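Local coordinates for protein beta-fructofuranosidase (Arthrobacter, PDB 3WPU) that belongs to the levansucrase/invertase family, whose members share a five-bladed beta-propeller fold with a central pocket, at residues E21-A26 against F323-L328; V60-P65 against D443-G448; W78-E83 against G165-S170; N86-N91 against A486-F491; L105-R110 against F434-G439. All blocks are in the same frame, centred on the assembly; numbering follows the deposited sequence. Where two conformers were deposited one is given.

Contact 1 (E21-A26 against F323-L328); sequences EDDFTA and FLPPIL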
# COMPACT_ATOMS: atom_id res chain seq x y z
N GLU A 21 -2.34 -22.85 -1.50
CA GLU A 21 -3.07 -23.35 -2.68
C GLU A 21 -4.52 -23.79 -2.41
O GLU A 21 -5.24 -24.12 -3.34
CB GLU A 21 -2.30 -24.53 -3.30
CG GLU A 21 -0.89 -24.18 -3.73
CD GLU A 21 0.15 -24.18 -2.59
OE1 GLU A 21 -0.20 -24.41 -1.41
OE2 GLU A 21 1.33 -23.88 -2.87
N ASP A 22 -4.95 -23.80 -1.14
CA ASP A 22 -6.30 -24.17 -0.73
C ASP A 22 -7.33 -23.13 -1.14
O ASP A 22 -6.97 -22.02 -1.51
CB ASP A 22 -6.39 -24.34 0.80
CG ASP A 22 -5.74 -25.64 1.28
OD1 ASP A 22 -5.53 -26.57 0.46
OD2 ASP A 22 -5.45 -25.75 2.50
N ASP A 23 -8.60 -23.51 -1.11
CA ASP A 23 -9.68 -22.67 -1.62
C ASP A 23 -10.34 -21.77 -0.59
O ASP A 23 -11.21 -20.96 -0.95
CB ASP A 23 -10.69 -23.57 -2.31
CG ASP A 23 -10.09 -24.22 -3.50
OD1 ASP A 23 -9.61 -25.37 -3.39
OD2 ASP A 23 -10.02 -23.54 -4.52
N PHE A 24 -9.94 -21.88 0.67
CA PHE A 24 -10.55 -21.08 1.70
C PHE A 24 -10.30 -19.60 1.49
O PHE A 24 -9.15 -19.18 1.37
CB PHE A 24 -10.01 -21.46 3.06
CG PHE A 24 -10.65 -20.70 4.17
CD1 PHE A 24 -11.81 -21.16 4.78
CD2 PHE A 24 -10.12 -19.48 4.58
CE1 PHE A 24 -12.40 -20.45 5.82
CE2 PHE A 24 -10.72 -18.75 5.60
CZ PHE A 24 -11.86 -19.23 6.22
N THR A 25 -11.37 -18.82 1.52
CA THR A 25 -11.29 -17.36 1.43
C THR A 25 -11.94 -16.79 2.69
O THR A 25 -13.13 -17.07 2.96
CB THR A 25 -12.03 -16.84 0.20
OG1 THR A 25 -11.46 -17.34 -1.00
CG2 THR A 25 -11.99 -15.30 0.15
N ALA A 26 -11.18 -16.00 3.43
CA ALA A 26 -11.68 -15.32 4.64
C ALA A 26 -12.63 -14.23 4.21
O ALA A 26 -12.44 -13.64 3.14
CB ALA A 26 -10.55 -14.71 5.44
N PHE A 323 -2.28 -17.72 -10.50
CA PHE A 323 -3.28 -17.28 -9.56
C PHE A 323 -3.55 -18.39 -8.56
O PHE A 323 -3.50 -19.59 -8.89
CB PHE A 323 -4.60 -16.96 -10.25
CG PHE A 323 -4.65 -15.62 -10.93
CD1 PHE A 323 -4.37 -14.48 -10.23
CD2 PHE A 323 -5.02 -15.53 -12.25
CE1 PHE A 323 -4.45 -13.24 -10.84
CE2 PHE A 323 -5.11 -14.30 -12.89
CZ PHE A 323 -4.82 -13.16 -12.18
N LEU A 324 -3.82 -17.98 -7.33
CA LEU A 324 -4.38 -18.83 -6.29
C LEU A 324 -5.71 -18.21 -5.85
O LEU A 324 -6.02 -17.06 -6.21
CB LEU A 324 -3.40 -18.96 -5.13
CG LEU A 324 -2.06 -19.61 -5.46
CD1 LEU A 324 -1.10 -19.60 -4.29
CD2 LEU A 324 -2.24 -21.04 -5.97
N PRO A 325 -6.51 -18.96 -5.06
CA PRO A 325 -7.83 -18.39 -4.70
C PRO A 325 -7.70 -17.12 -3.84
O PRO A 325 -6.70 -16.90 -3.17
CB PRO A 325 -8.51 -19.56 -3.97
CG PRO A 325 -7.85 -20.79 -4.57
CD PRO A 325 -6.41 -20.39 -4.72
N PRO A 326 -8.71 -16.23 -3.88
CA PRO A 326 -8.58 -15.04 -3.04
C PRO A 326 -8.41 -15.35 -1.55
O PRO A 326 -8.96 -16.36 -1.03
CB PRO A 326 -9.91 -14.28 -3.27
CG PRO A 326 -10.57 -14.92 -4.43
CD PRO A 326 -10.02 -16.32 -4.55
N ILE A 327 -7.63 -14.55 -0.86
CA ILE A 327 -7.45 -14.74 0.60
C ILE A 327 -8.42 -13.97 1.48
O ILE A 327 -8.64 -14.35 2.64
CB ILE A 327 -6.00 -14.50 1.09
CG1 ILE A 327 -5.48 -13.11 0.68
CG2 ILE A 327 -5.07 -15.58 0.54
CD1 ILE A 327 -4.16 -12.73 1.32
N LEU A 328 -8.99 -12.88 0.96
CA LEU A 328 -10.00 -12.11 1.70
C LEU A 328 -11.03 -11.58 0.71
O LEU A 328 -10.68 -11.18 -0.41
CB LEU A 328 -9.34 -10.95 2.44
CG LEU A 328 -10.28 -10.10 3.31
CD1 LEU A 328 -10.59 -10.80 4.62
CD2 LEU A 328 -9.73 -8.69 3.53
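T25 reaches P326 with its hydroxyl: OG1 donates to P326 O at 2.7 Å, tilted 34° from the carbonyl plane. A chi1 of -62° puts OG1 beside the backbone N and CG2 anti to it, and both branches come close to that oxygen, with CG2 at 3.4 Å from P326 O. The same carbonyl, together with F24 O and P325 O, is held by R379 from a third loop. P325 faces the 21-26 backbone, and its CG meets D22 O at 3.4 Å and D23 OD2 at 3.5 Å. E21 and L324 lie side by side and point the same way, CG to CD2 at 4.1 Å, while E21 OE2 forms a salt bridge with K312. At the far end A26 N donates to I327 O at 3.1 Å from well above the carbonyl plane, and A26 CB packs on L328 CD1 at 4.0 Å. L328 CA approaches A26 O at 3.2 Å in a CA-H...O contact. With a further backbone hydrogen bond between A26 and S329, A26 and L328 form a parallel bridge beside the classic beta bulge in which I327 and L328 both face V308; strand 26-27 is thereby added as the edge of a mixed sheet.

Contact 2 (V60-P65 against D443-G448); sequences VPQDFP and DFVRGG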
# COMPACT_ATOMS: atom_id res chain seq x y z
N VAL A 60 -2.89 15.72 10.69
CA VAL A 60 -1.84 16.32 9.89
C VAL A 60 -2.08 17.81 9.78
O VAL A 60 -3.18 18.22 9.47
CB VAL A 60 -1.81 15.70 8.49
CG1 VAL A 60 -0.76 16.34 7.61
CG2 VAL A 60 -1.49 14.21 8.62
N PRO A 61 -1.03 18.62 10.00
CA PRO A 61 -1.31 20.07 9.84
C PRO A 61 -1.56 20.46 8.40
O PRO A 61 -1.00 19.86 7.48
CB PRO A 61 -0.05 20.74 10.35
CG PRO A 61 1.00 19.74 10.20
CD PRO A 61 0.34 18.40 10.49
N GLN A 62 -2.38 21.50 8.23
CA GLN A 62 -2.79 21.98 6.91
C GLN A 62 -1.66 22.71 6.19
O GLN A 62 -1.68 22.79 4.97
CB GLN A 62 -4.02 22.89 7.02
CG GLN A 62 -4.68 23.14 5.68
CD GLN A 62 -6.10 23.68 5.78
OE1 GLN A 62 -6.87 23.31 6.66
NE2 GLN A 62 -6.47 24.53 4.83
N ASP A 63 -0.71 23.23 6.96
CA ASP A 63 0.50 23.82 6.40
C ASP A 63 1.56 22.74 6.35
O ASP A 63 2.25 22.47 7.36
CB ASP A 63 0.96 25.01 7.25
CG ASP A 63 -0.10 26.07 7.33
OD1 ASP A 63 -0.25 26.81 6.34
OD2 ASP A 63 -0.77 26.14 8.38
N PHE A 64 1.66 22.10 5.21
CA PHE A 64 2.62 21.02 5.05
C PHE A 64 3.63 21.43 3.98
O PHE A 64 3.30 22.19 3.07
CB PHE A 64 1.90 19.72 4.68
CG PHE A 64 0.87 19.87 3.58
CD1 PHE A 64 1.26 19.85 2.24
CD2 PHE A 64 -0.48 20.02 3.88
CE1 PHE A 64 0.31 19.95 1.24
CE2 PHE A 64 -1.43 20.13 2.88
CZ PHE A 64 -1.03 20.12 1.55
N PRO A 65 4.86 20.92 4.10
CA PRO A 65 5.83 21.09 3.03
C PRO A 65 5.49 20.16 1.85
O PRO A 65 4.68 19.21 1.99
CB PRO A 65 7.13 20.68 3.68
CG PRO A 65 6.72 19.61 4.66
CD PRO A 65 5.36 20.02 5.16
N ASP A 443 -12.19 26.17 2.83
CA ASP A 443 -10.79 26.43 3.15
C ASP A 443 -10.03 25.11 3.19
O ASP A 443 -9.62 24.65 4.26
CB ASP A 443 -10.67 27.14 4.49
CG ASP A 443 -9.23 27.38 4.91
OD1 ASP A 443 -8.38 27.63 4.04
OD2 ASP A 443 -8.96 27.32 6.12
N PHE A 444 -9.84 24.54 2.01
CA PHE A 444 -9.11 23.28 1.90
C PHE A 444 -8.04 23.34 0.85
O PHE A 444 -8.06 24.20 -0.03
CB PHE A 444 -10.07 22.11 1.65
CG PHE A 444 -10.73 22.11 0.28
CD1 PHE A 444 -10.18 21.41 -0.79
CD2 PHE A 444 -11.95 22.78 0.08
CE1 PHE A 444 -10.80 21.39 -2.03
CE2 PHE A 444 -12.58 22.77 -1.15
CZ PHE A 444 -12.01 22.07 -2.21
N VAL A 445 -7.09 22.40 0.94
CA VAL A 445 -6.00 22.33 0.01
C VAL A 445 -5.77 20.87 -0.33
O VAL A 445 -6.06 19.99 0.50
CB VAL A 445 -4.69 22.91 0.57
CG1 VAL A 445 -4.81 24.43 0.73
CG2 VAL A 445 -4.29 22.28 1.88
N ARG A 446 -5.29 20.65 -1.55
CA ARG A 446 -4.88 19.31 -1.99
C ARG A 446 -3.41 19.11 -1.73
O ARG A 446 -2.61 20.05 -1.80
CB ARG A 446 -5.19 19.11 -3.47
CG ARG A 446 -6.63 19.42 -3.85
CD ARG A 446 -7.68 18.71 -3.00
NE ARG A 446 -7.74 17.28 -3.29
CZ ARG A 446 -8.44 16.74 -4.29
NH1 ARG A 446 -9.11 17.51 -5.13
NH2 ARG A 446 -8.47 15.41 -4.45
N GLY A 447 -3.04 17.86 -1.47
CA GLY A 447 -1.68 17.53 -1.09
C GLY A 447 -0.81 17.10 -2.25
O GLY A 447 -0.05 17.88 -2.81
N GLY A 448 -0.86 15.82 -2.61
CA GLY A 448 -0.00 15.35 -3.68
C GLY A 448 1.46 15.38 -3.23
O GLY A 448 2.37 15.65 -4.01
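Q62 and F64 carry a surface contact in which the irregular 60-65 loop leans on strand 443-446 through side chains, with no backbone pairing: the nearest CA atoms, those of Q62 and V445, are 7.6 Å apart. Q62 has CG anti to the backbone N (chi1 -166°) and continues extended. Its NE2 donates to D443 O at 3.2 Å with an N-H...O angle of 149°, arriving above the carbonyl plane. On the way, Q62 CG passes V445 CG2 at 3.9 Å. Strand 443-446 forms a beta hairpin with the preceding strand 437-438, and side chains alternate along it: V445 faces the loop, whereas F444 and R446 turn away, R446 to salt bridges with D436 and D108. F64 and V445 approach tip to tip, CE2 to CG2 at 3.7 Å, the methyl lying obliquely to the ring. Farther along, at R446 and G447, the end of the ring meets main chain instead. R446 O lies at the ring edge, close to its plane, 3.7 Å from F64 CZ, and G447 CA is 3.8 Å from the same CZ. I438, on the partner strand, touches both Q62 and F64, and W481 from another loop packs against F64 as well.

Contact 3 (W78-E83 against G165-S170); sequences WPLTDE and GSARVS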
# COMPACT_ATOMS: atom_id res chain seq x y z
N TRP A 78 6.29 3.67 -2.67
CA TRP A 78 6.87 2.46 -2.08
C TRP A 78 8.39 2.46 -2.02
O TRP A 78 9.07 3.03 -2.89
CB TRP A 78 6.38 1.19 -2.77
CG TRP A 78 6.60 1.10 -4.26
CD1 TRP A 78 7.61 0.45 -4.91
CD2 TRP A 78 5.74 1.63 -5.27
NE1 TRP A 78 7.43 0.54 -6.27
CE2 TRP A 78 6.30 1.28 -6.52
CE3 TRP A 78 4.57 2.40 -5.24
CZ2 TRP A 78 5.71 1.67 -7.74
CZ3 TRP A 78 3.98 2.76 -6.44
CH2 TRP A 78 4.58 2.43 -7.68
N PRO A 79 8.94 1.79 -0.99
CA PRO A 79 10.39 1.67 -0.84
C PRO A 79 10.96 0.52 -1.68
O PRO A 79 10.21 -0.21 -2.31
CB PRO A 79 10.54 1.35 0.65
CG PRO A 79 9.34 0.54 0.96
CD PRO A 79 8.23 1.13 0.12
N LEU A 80 12.27 0.39 -1.69
CA LEU A 80 12.94 -0.76 -2.25
C LEU A 80 13.00 -1.83 -1.15
O LEU A 80 13.45 -1.54 -0.03
CB LEU A 80 14.33 -0.34 -2.66
CG LEU A 80 15.15 -1.21 -3.56
CD1 LEU A 80 14.29 -1.70 -4.73
CD2 LEU A 80 16.33 -0.37 -4.04
N THR A 81 12.55 -3.05 -1.46
CA THR A 81 12.41 -4.07 -0.44
C THR A 81 13.07 -5.36 -0.82
O THR A 81 13.37 -5.60 -1.97
CB THR A 81 10.92 -4.36 -0.15
OG1 THR A 81 10.22 -4.69 -1.37
CG2 THR A 81 10.26 -3.14 0.46
N ASP A 82 13.27 -6.19 0.20
CA ASP A 82 13.62 -7.59 -0.02
C ASP A 82 12.42 -8.49 0.25
O ASP A 82 11.29 -8.02 0.37
CB ASP A 82 14.86 -7.96 0.81
CG ASP A 82 14.62 -7.90 2.31
OD1 ASP A 82 13.45 -7.86 2.74
OD2 ASP A 82 15.62 -7.92 3.08
N GLU A 83 12.64 -9.79 0.33
CA GLU A 83 11.54 -10.73 0.49
C GLU A 83 10.88 -10.70 1.86
O GLU A 83 9.82 -11.30 2.06
CB GLU A 83 12.02 -12.15 0.18
CG GLU A 83 12.91 -12.76 1.24
CD GLU A 83 14.38 -12.40 1.15
OE1 GLU A 83 14.75 -11.42 0.46
OE2 GLU A 83 15.18 -13.11 1.79
N GLY A 165 2.56 -0.57 -7.26
CA GLY A 165 3.07 -1.92 -7.06
C GLY A 165 4.07 -1.91 -5.93
O GLY A 165 3.77 -1.47 -4.81
N SER A 166 5.26 -2.46 -6.20
CA SER A 166 6.32 -2.67 -5.22
C SER A 166 7.63 -2.86 -5.99
O SER A 166 7.62 -2.97 -7.23
CB SER A 166 6.03 -3.91 -4.36
OG SER A 166 5.71 -5.00 -5.20
N ALA A 167 8.76 -2.94 -5.29
CA ALA A 167 10.06 -3.02 -5.96
C ALA A 167 11.03 -3.83 -5.12
O ALA A 167 11.27 -3.51 -3.96
CB ALA A 167 10.62 -1.63 -6.22
N ARG A 168 11.51 -4.93 -5.70
CA ARG A 168 12.41 -5.84 -5.03
C ARG A 168 13.85 -5.61 -5.47
O ARG A 168 14.12 -5.51 -6.68
CB ARG A 168 11.99 -7.28 -5.34
CG ARG A 168 10.65 -7.67 -4.74
CD ARG A 168 10.79 -7.98 -3.26
NE ARG A 168 11.70 -9.11 -3.11
CZ ARG A 168 11.35 -10.40 -3.17
NH1 ARG A 168 10.08 -10.78 -3.28
NH2 ARG A 168 12.31 -11.32 -3.09
N VAL A 169 14.77 -5.50 -4.52
CA VAL A 169 16.17 -5.22 -4.86
C VAL A 169 16.97 -6.50 -4.76
O VAL A 169 16.65 -7.34 -3.96
CB VAL A 169 16.76 -4.11 -3.96
CG1 VAL A 169 16.81 -4.51 -2.50
CG2 VAL A 169 18.11 -3.63 -4.48
N SER A 170 17.99 -6.64 -5.61
CA SER A 170 18.88 -7.78 -5.60
C SER A 170 20.23 -7.30 -5.12
O SER A 170 20.50 -6.10 -5.12
CB SER A 170 19.03 -8.34 -7.02
OG SER A 170 17.79 -8.79 -7.54
O HOH W 1 8.71 -2.53 -2.52
O HOH W 2 15.18 -11.35 -2.11
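Strands 78-81 and 165-169 run parallel, their axes 4.6 Å apart at an angle of 26°, and T81 bridges R168: T81 N donates to A167 O at 2.8 Å, and V169 N to T81 O at 2.9 Å. Towards W78 the strands are farther apart, and water 1 joins them, donating to P79 O and accepting from T81 OG1 and A167 N. W78 lays one indole face on the G165-S166 main chain, CD1 standing 3.4 Å from S166 CA, while A167 CB sits in the ring plane at the edge, 3.9 Å from NE1. This nitrogen is buried by the contact without any partner in the model. L80 and V169 cross at about a right angle and are pressed together, CG to CB at 3.3 Å, tighter than usual van der Waals contact. R168 is bent at chi2 (-78°, setting CD) and at chi3, and its guanidinium lies against E83, whose CA stands 3.6 Å above the centre of the group. E83 OE1, 4.3 Å from R168 NH2, lies too far out of the guanidinium plane to receive an N-H, but water 2 connects the two atoms. R168 NH1 bonds T249 OG1. The contact is buried in a large mixed sheet, where strand 72-81 also pairs with 93-102 and strand 159-169 with 174-184; L80 and A167 both pack on I175.

Contact 4 (N86-N91 against A486-F491); sequences NQYSVN and ANKHLF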
# COMPACT_ATOMS: atom_id res chain seq x y z
N ASN A 86 12.08 -5.71 4.36
CA ASN A 86 13.07 -4.76 4.81
C ASN A 86 13.24 -3.72 3.71
O ASN A 86 13.06 -4.04 2.53
CB ASN A 86 14.41 -5.43 5.05
CG ASN A 86 14.37 -6.39 6.20
OD1 ASN A 86 13.94 -6.03 7.28
ND2 ASN A 86 14.81 -7.64 5.96
N GLN A 87 13.54 -2.49 4.13
CA GLN A 87 13.66 -1.35 3.24
C GLN A 87 15.12 -0.95 3.05
O GLN A 87 15.89 -0.89 4.02
CB GLN A 87 12.80 -0.19 3.77
CG GLN A 87 11.35 -0.64 3.92
CD GLN A 87 10.35 0.40 4.35
OE1 GLN A 87 9.13 0.13 4.35
NE2 GLN A 87 10.81 1.59 4.68
N TYR A 88 15.48 -0.67 1.79
CA TYR A 88 16.87 -0.54 1.40
C TYR A 88 17.37 0.82 0.90
O TYR A 88 16.69 1.54 0.17
CB TYR A 88 17.17 -1.55 0.30
CG TYR A 88 17.36 -2.94 0.82
CD1 TYR A 88 16.27 -3.70 1.21
CD2 TYR A 88 18.63 -3.50 0.91
CE1 TYR A 88 16.44 -4.97 1.70
CE2 TYR A 88 18.81 -4.78 1.41
CZ TYR A 88 17.70 -5.51 1.82
OH TYR A 88 17.84 -6.79 2.29
N SER A 89 18.62 1.11 1.29
CA SER A 89 19.45 2.09 0.60
C SER A 89 20.40 1.29 -0.28
O SER A 89 20.67 0.12 0.00
CB SER A 89 20.21 2.96 1.61
OG SER A 89 21.14 2.18 2.33
N VAL A 90 20.90 1.93 -1.34
CA VAL A 90 21.91 1.32 -2.23
C VAL A 90 23.08 2.29 -2.35
O VAL A 90 22.92 3.47 -2.70
CB VAL A 90 21.35 1.00 -3.65
CG1 VAL A 90 22.42 0.29 -4.49
CG2 VAL A 90 20.10 0.13 -3.56
N ASN A 91 24.27 1.81 -1.99
CA ASN A 91 25.47 2.63 -2.04
C ASN A 91 25.29 4.03 -1.47
O ASN A 91 25.74 5.01 -2.05
CB ASN A 91 26.04 2.63 -3.45
CG ASN A 91 26.63 1.28 -3.81
OD1 ASN A 91 26.52 0.33 -3.05
ND2 ASN A 91 27.27 1.20 -4.97
N ALA A 486 15.33 3.43 5.44
CA ALA A 486 15.91 2.13 5.12
C ALA A 486 16.45 1.51 6.41
O ALA A 486 17.11 2.19 7.18
CB ALA A 486 17.03 2.28 4.11
N ASN A 487 16.15 0.23 6.64
CA ASN A 487 16.75 -0.52 7.75
C ASN A 487 17.79 -1.53 7.28
O ASN A 487 18.45 -2.17 8.10
CB ASN A 487 15.68 -1.20 8.61
CG ASN A 487 14.87 -2.21 7.84
OD1 ASN A 487 14.24 -1.89 6.83
ND2 ASN A 487 14.88 -3.46 8.30
N LYS A 488 17.97 -1.64 5.97
CA LYS A 488 19.06 -2.44 5.41
C LYS A 488 19.78 -1.58 4.38
O LYS A 488 19.19 -0.72 3.74
CB LYS A 488 18.55 -3.72 4.76
CG LYS A 488 17.85 -4.66 5.71
CD LYS A 488 18.78 -5.28 6.74
CE LYS A 488 18.06 -6.34 7.56
NZ LYS A 488 18.88 -6.79 8.72
N HIS A 489 21.07 -1.82 4.24
CA HIS A 489 21.93 -0.99 3.40
C HIS A 489 22.75 -1.87 2.50
O HIS A 489 23.60 -2.63 2.97
CB HIS A 489 22.82 -0.13 4.28
CG HIS A 489 22.03 0.59 5.32
ND1 HIS A 489 21.33 1.75 5.04
CD2 HIS A 489 21.73 0.26 6.59
CE1 HIS A 489 20.68 2.13 6.13
NE2 HIS A 489 20.90 1.24 7.08
N LEU A 490 22.46 -1.78 1.20
CA LEU A 490 23.17 -2.55 0.20
C LEU A 490 24.41 -1.78 -0.22
O LEU A 490 24.36 -0.58 -0.51
CB LEU A 490 22.25 -2.80 -1.00
CG LEU A 490 22.85 -3.63 -2.14
CD1 LEU A 490 23.27 -5.00 -1.65
CD2 LEU A 490 21.86 -3.77 -3.28
N PHE A 491 25.54 -2.49 -0.23
CA PHE A 491 26.77 -1.97 -0.80
C PHE A 491 27.18 -2.91 -1.90
O PHE A 491 27.37 -4.10 -1.65
CB PHE A 491 27.84 -1.87 0.28
CG PHE A 491 27.50 -0.89 1.35
CD1 PHE A 491 27.39 0.46 1.05
CD2 PHE A 491 27.26 -1.31 2.65
CE1 PHE A 491 27.07 1.38 2.03
CE2 PHE A 491 26.94 -0.39 3.64
CZ PHE A 491 26.84 0.96 3.33
O HOH W 3 23.63 1.79 1.25
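S89 OG is gripped by two partners: H489 ND1 at 2.8 Å, met at the edge of the imidazole near its plane, and water 3 at 2.7 Å, which also donates to L490 O. With chi1 at 66°, OG sits between the backbone N and the carbonyl carbon, where it meets ND1. H489 is held at its other nitrogen too, NE2 bonding D502 OD1, which fixes the rotation of the ring. Along the main chain Y88, S89 and V90 bridge K488, H489 and L490 in parallel; L490 N donates to S89 O, and N91 N to L490 O at 2.8 Å. The pairing extends the large mixed sheet, in which 88-90 lies between 93-102 (antiparallel) and 488-493, the first strand of a late hairpin. At N86 and Q87, N487 clasps the other segment with both ends of its amide. OD1 accepts Q87 N at 2.9 Å, nearly straight at 170°, and ND2 donates to N86 OD1, from above that carbonyl plane, with the two amide planes 58° apart. On the face carrying Y88, K488 and L490, K488 CB makes a CH-pi contact over the Y88 ring, 3.6 Å from the centroid, and L490 CB meets the edge of the ring at CD2, 4.2 Å away. K488 CG, anti to the carbonyl carbon, reaches N86 CB at 3.6 Å; the chain bends beyond it. Y88 OH and N86 ND2 both bond D82 OD2.

Contact 5 (L105-R110 against F434-G439); sequences LGFDDR and FIDTIG. With GOL (glycerol), chain D.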
# COMPACT_ATOMS: atom_id res chain seq x y z
N LEU A 105 -1.75 19.45 -14.07
CA LEU A 105 -3.04 18.76 -14.03
C LEU A 105 -3.83 19.09 -12.77
O LEU A 105 -3.26 19.35 -11.71
CB LEU A 105 -2.83 17.23 -14.07
CG LEU A 105 -2.16 16.73 -15.34
CD1 LEU A 105 -1.68 15.28 -15.18
CD2 LEU A 105 -3.05 16.86 -16.55
N GLY A 106 -5.16 19.11 -12.89
CA GLY A 106 -6.01 19.00 -11.69
C GLY A 106 -5.69 17.71 -10.97
O GLY A 106 -5.53 16.66 -11.61
N PHE A 107 -5.54 17.80 -9.64
CA PHE A 107 -5.13 16.64 -8.84
C PHE A 107 -6.07 15.46 -9.05
O PHE A 107 -5.62 14.32 -9.06
CB PHE A 107 -5.05 17.01 -7.34
CG PHE A 107 -4.39 15.97 -6.49
CD1 PHE A 107 -3.15 15.46 -6.82
CD2 PHE A 107 -5.00 15.53 -5.31
CE1 PHE A 107 -2.54 14.50 -6.04
CE2 PHE A 107 -4.40 14.58 -4.52
CZ PHE A 107 -3.16 14.06 -4.87
N ASP A 108 -7.36 15.71 -9.28
CA ASP A 108 -8.31 14.61 -9.46
C ASP A 108 -8.27 13.98 -10.86
O ASP A 108 -8.89 12.93 -11.10
CB ASP A 108 -9.73 15.08 -9.14
CG ASP A 108 -9.94 15.32 -7.67
OD1 ASP A 108 -9.59 14.42 -6.87
OD2 ASP A 108 -10.49 16.37 -7.30
N ASP A 109 -7.52 14.59 -11.78
CA ASP A 109 -7.35 14.05 -13.12
C ASP A 109 -6.06 13.24 -13.23
O ASP A 109 -5.69 12.82 -14.32
CB ASP A 109 -7.36 15.16 -14.17
CG ASP A 109 -8.71 15.85 -14.27
OD1 ASP A 109 -9.74 15.17 -14.13
OD2 ASP A 109 -8.74 17.09 -14.48
N ARG A 110 -5.40 13.03 -12.09
CA ARG A 110 -4.07 12.42 -12.11
C ARG A 110 -4.10 10.97 -12.55
O ARG A 110 -3.11 10.46 -13.07
CB ARG A 110 -3.42 12.51 -10.73
CG ARG A 110 -4.03 11.65 -9.61
CD ARG A 110 -3.47 11.99 -8.21
NE ARG A 110 -4.07 11.19 -7.14
CZ ARG A 110 -5.21 11.44 -6.50
NH1 ARG A 110 -5.93 12.53 -6.80
NH2 ARG A 110 -5.63 10.60 -5.55
N PHE A 434 0.17 9.43 1.66
CA PHE A 434 0.16 10.73 0.96
C PHE A 434 -1.04 11.51 1.39
O PHE A 434 -2.09 10.98 1.72
CB PHE A 434 0.22 10.55 -0.57
CG PHE A 434 -1.12 10.29 -1.22
CD1 PHE A 434 -1.96 11.32 -1.60
CD2 PHE A 434 -1.58 9.00 -1.41
CE1 PHE A 434 -3.20 11.06 -2.18
CE2 PHE A 434 -2.81 8.73 -1.98
CZ PHE A 434 -3.64 9.76 -2.35
N ILE A 435 -0.91 12.83 1.26
CA ILE A 435 -2.00 13.75 1.59
C ILE A 435 -2.93 13.99 0.41
O ILE A 435 -2.47 14.33 -0.70
CB ILE A 435 -1.41 15.11 2.01
CG1 ILE A 435 -0.55 14.97 3.27
CG2 ILE A 435 -2.54 16.11 2.25
CD1 ILE A 435 0.22 16.22 3.65
N ASP A 436 -4.23 13.82 0.63
CA ASP A 436 -5.17 14.03 -0.45
C ASP A 436 -5.75 15.41 -0.26
O ASP A 436 -5.45 16.32 -1.05
CB ASP A 436 -6.25 12.95 -0.50
CG ASP A 436 -7.11 13.04 -1.76
OD1 ASP A 436 -7.04 14.04 -2.49
OD2 ASP A 436 -7.88 12.10 -1.99
N THR A 437 -6.53 15.59 0.81
CA THR A 437 -7.08 16.93 1.13
C THR A 437 -6.98 17.21 2.63
O THR A 437 -7.19 16.32 3.43
CB THR A 437 -8.55 17.00 0.74
OG1 THR A 437 -8.67 16.78 -0.65
CG2 THR A 437 -9.21 18.39 1.10
N ILE A 438 -6.72 18.47 3.00
CA ILE A 438 -6.83 18.89 4.39
C ILE A 438 -7.57 20.21 4.37
O ILE A 438 -7.21 21.09 3.60
CB ILE A 438 -5.48 19.08 5.10
CG1 ILE A 438 -4.72 17.75 5.13
CG2 ILE A 438 -5.68 19.60 6.51
CD1 ILE A 438 -3.31 17.83 5.68
N GLY A 439 -8.62 20.30 5.18
CA GLY A 439 -9.35 21.57 5.31
C GLY A 439 -10.84 21.43 5.33
O GLY A 439 -11.40 20.34 5.19
C1 GOL D . -11.14 10.89 -6.48
O1 GOL D . -11.35 10.36 -7.79
C2 GOL D . -9.65 11.08 -6.24
O2 GOL D . -9.07 11.91 -7.25
C3 GOL D . -9.47 11.71 -4.86
O3 GOL D . -8.11 12.09 -4.66
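The F107 ring carries R110 NH1 over the centre of one face, 3.4 Å above the plane, while F434 CE1 and D436 OD1 stand at its edge, OD1 3.4 Å from F107 CE2. The guanidinium in turn has F107 CZ over one face, offset toward the rim, and glycerol O3 in plane at its edge. R110 NH1 also donates to F107 O, pinning the arginine to the backbone of F107. R110 NH2 and F434 CZ meet tip to tip at 3.9 Å with their planes 65° apart; W75 makes a cation-pi contact with R110 and an edge-to-face one with F434. No hydrogen bond joins the segments directly. Glycerol O3 spans them, accepting from NH1 and from NH2 (3.0 Å) of R110 and donating to D436 OD2 at 2.7 Å, while O2 donates to D108 OD1 at 2.6 Å. Hydroxyls that take bonds from an arginine and give them to two acids are consistent with a polar site able to hold a hydroxyl-bearing molecule, although this glycerol is probably from the crystallisation liquor.

How the contacts relate
Contacts 3 and 4 are buried sheet pairings and contact 5 a buried aromatic and charged cluster around a glycerol; contact 2 lies at the surface, and contact 1 is only partly buried. Contacts 3 and 4 touch within one mixed sheet: L80 O is probably hydrogen-bonded to Y88 N, where the chain turns from strand 72-81 to 88-90. Contacts 2 and 5 share the small 437-438/443-446 sheet and are joined by the salt bridges of R446. Contact 1 stands apart, its centre about 40 Å from that of contact 2 and on the opposite side of the chain's centre. Parallel backbone bridges mark contacts 1, 3 and 4, whereas contacts 2 and 5 rely on side chains and, in contact 5, glycerol.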